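Bifunctional protein PutA (Bradyrhizobium diazoefficiens, PDB 6BSN) probably oxidises proline to glutamate in two steps, pairing an FAD-dependent proline dehydrogenase with an NAD-dependent aldehyde dehydrogenase in one chain. Local coordinates at residues A[732-737]-A[758-763]. The protein carries 1 engineered substitution. Numbering follows the deposited sequence.
Sequences VFTGST and IAETGG. With PRO (proline), chain H.
Phe733 and Ala759 pair at the middle of two parallel strands, 732-734 and 758-760, whose axes approach to 4.7 Å and diverge by only 8°. With helix 737-749 between them they form a right-handed beta-alpha-beta crossover in the Rossmann-type, NAD-binding part of the aldehyde dehydrogenase fold. Three backbone bonds fix the register: Phe733 N to Ile758 O (2.7 Å), Glu760 N to Phe733 O, and Gly735 N to Glu760 O (3.1 Å), the last carrying the ladder one residue past the strand end. Beyond it, Thr761 CA still sends a CH...O contact to Gly735 O.

On one face, Phe733 has CG anti to its own nitrogen (chi1 169°), which lays the ring against helix 737-749; Thr761 CG2 meets the ring edge at CE1, 4.1 Å away, near the ring plane. The same methyl lies 3.6 Å from Ser736 O, while Thr737 CG2 packs crosswise on Thr761 CB. Thr761 OG1 is bonded to Leu961 O.

The other face carries Val732 beside Ile758, and Thr734 beside Glu760, the predicted active-site glutamate. Its chain bends at chi2 (-97°), turning the carboxylate forward, past the strand end toward Gly762: OE1 rests 3.6 Å from Thr734 CG2, and OE2 accepts the N-H of Gly762 at 3.0 Å, nearly along the C-O axis. Cutting Glu760 back to an alanine would probably leave Gly762 N without this acceptor and open a gap beside the Thr734 methyl.

Ser736, an NAD(+)-binding residue, sits at the N-cap of helix 737-749, its OG bonded to Val739 N. A bound proline, hydrogen-bonded to Asn660, lies beside Gly735 and Ser736, with its carboxylate O 3.2 Å from Gly735 C.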
loop_
_atom_site.group_PDB
_atom_site.type_symbol
_atom_site.label_atom_id
_atom_site.label_comp_id
_atom_site.label_asym_id
_atom_site.label_seq_id
_atom_site.Cartn_x
_atom_site.Cartn_y
_atom_site.Cartn_z
ATOM N N VAL A 732 8.010 -13.382 -43.429
ATOM C CA VAL A 732 6.751 -12.795 -43.005
ATOM C C VAL A 732 6.038 -12.349 -44.280
ATOM O O VAL A 732 6.604 -11.605 -45.094
ATOM C CB VAL A 732 6.972 -11.659 -41.982
ATOM C CG1 VAL A 732 7.949 -10.600 -42.504
ATOM C CG2 VAL A 732 5.647 -11.075 -41.483
ATOM N N PHE A 733 4.822 -12.864 -44.487
ATOM C CA PHE A 733 4.172 -12.775 -45.784
ATOM C C PHE A 733 2.703 -12.413 -45.624
ATOM O O PHE A 733 1.999 -12.968 -44.780
ATOM C CB PHE A 733 4.295 -14.100 -46.563
ATOM C CG PHE A 733 3.431 -14.161 -47.806
ATOM C CD1 PHE A 733 2.172 -14.759 -47.769
ATOM C CD2 PHE A 733 3.870 -13.617 -49.005
ATOM C CE1 PHE A 733 1.376 -14.821 -48.914
ATOM C CE2 PHE A 733 3.081 -13.669 -50.137
ATOM C CZ PHE A 733 1.825 -14.276 -50.091
ATOM N N THR A 734 2.242 -11.495 -46.455
ATOM C CA THR A 734 0.831 -11.156 -46.519
ATOM C C THR A 734 0.421 -11.144 -47.981
ATOM O O THR A 734 0.969 -10.369 -48.773
ATOM C CB THR A 734 0.552 -9.809 -45.854
ATOM O OG1 THR A 734 0.973 -9.878 -44.489
ATOM C CG2 THR A 734 -0.950 -9.503 -45.874
ATOM N N GLY A 735 -0.516 -12.024 -48.342
ATOM C CA GLY A 735 -0.950 -12.156 -49.723
ATOM C C GLY A 735 -1.894 -13.323 -49.919
ATOM O O GLY A 735 -2.713 -13.609 -49.044
ATOM N N SER A 736 -1.783 -14.011 -51.047
ATOM C CA SER A 736 -2.723 -15.062 -51.400
ATOM C C SER A 736 -2.312 -16.394 -50.791
ATOM O O SER A 736 -1.134 -16.643 -50.508
ATOM C CB SER A 736 -2.821 -15.218 -52.919
ATOM O OG SER A 736 -1.651 -15.831 -53.430
ATOM N N THR A 737 -3.310 -17.261 -50.608
ATOM C CA THR A 737 -3.057 -18.605 -50.100
ATOM C C THR A 737 -2.059 -19.352 -50.959
ATOM O O THR A 737 -1.170 -20.033 -50.435
ATOM C CB THR A 737 -4.350 -19.394 -50.050
ATOM O OG1 THR A 737 -4.991 -19.272 -51.326
ATOM C CG2 THR A 737 -5.255 -18.868 -48.938
ATOM N N ILE A 758 5.394 -16.764 -41.262
ATOM C CA ILE A 758 4.251 -16.010 -40.747
ATOM C C ILE A 758 3.461 -15.519 -41.949
ATOM O O ILE A 758 3.970 -14.722 -42.750
ATOM C CB ILE A 758 4.697 -14.836 -39.860
ATOM C CG1 ILE A 758 5.495 -15.342 -38.665
ATOM C CG2 ILE A 758 3.495 -14.048 -39.373
ATOM C CD1 ILE A 758 6.283 -14.252 -37.954
ATOM N N ALA A 759 2.223 -15.997 -42.091
ATOM C CA ALA A 759 1.444 -15.730 -43.293
ATOM C C ALA A 759 0.033 -15.303 -42.913
ATOM O O ALA A 759 -0.611 -15.953 -42.082
ATOM C CB ALA A 759 1.397 -16.969 -44.216
ATOM N N GLU A 760 -0.448 -14.217 -43.525
ATOM C CA GLU A 760 -1.859 -13.836 -43.472
ATOM C C GLU A 760 -2.392 -13.882 -44.897
ATOM O O GLU A 760 -1.838 -13.230 -45.789
ATOM C CB GLU A 760 -2.041 -12.446 -42.845
ATOM C CG GLU A 760 -3.529 -12.001 -42.666
ATOM C CD GLU A 760 -4.003 -11.109 -43.792
ATOM O OE1 GLU A 760 -3.815 -9.874 -43.680
ATOM O OE2 GLU A 760 -4.536 -11.639 -44.802
ATOM N N THR A 761 -3.443 -14.677 -45.127
ATOM C CA THR A 761 -3.813 -15.042 -46.495
ATOM C C THR A 761 -5.302 -14.861 -46.795
ATOM O O THR A 761 -5.875 -15.630 -47.563
ATOM C CB THR A 761 -3.379 -16.476 -46.799
ATOM O OG1 THR A 761 -3.725 -17.318 -45.694
ATOM C CG2 THR A 761 -1.873 -16.527 -47.000
ATOM N N GLY A 762 -5.936 -13.847 -46.226
ATOM C CA GLY A 762 -7.285 -13.506 -46.623
ATOM C C GLY A 762 -8.364 -14.348 -45.965
ATOM O O GLY A 762 -8.154 -15.059 -44.978
ATOM N N GLY A 763 -9.561 -14.241 -46.529
ATOM C CA GLY A 763 -10.688 -14.996 -46.018
ATOM C C GLY A 763 -11.873 -14.854 -46.944
ATOM O O GLY A 763 -11.914 -13.980 -47.814
HETATM N N PRO H . -4.828 -11.888 -53.263
HETATM C CA PRO H . -4.022 -10.702 -53.038
HETATM C C PRO H . -3.937 -10.451 -51.520
HETATM O O PRO H . -4.334 -11.364 -50.746
HETATM C CB PRO H . -4.616 -9.513 -53.760
HETATM C CG PRO H . -5.866 -10.055 -54.452
HETATM C CD PRO H . -6.042 -11.510 -53.919
HETATM O OXT PRO H . -3.477 -9.365 -51.051
#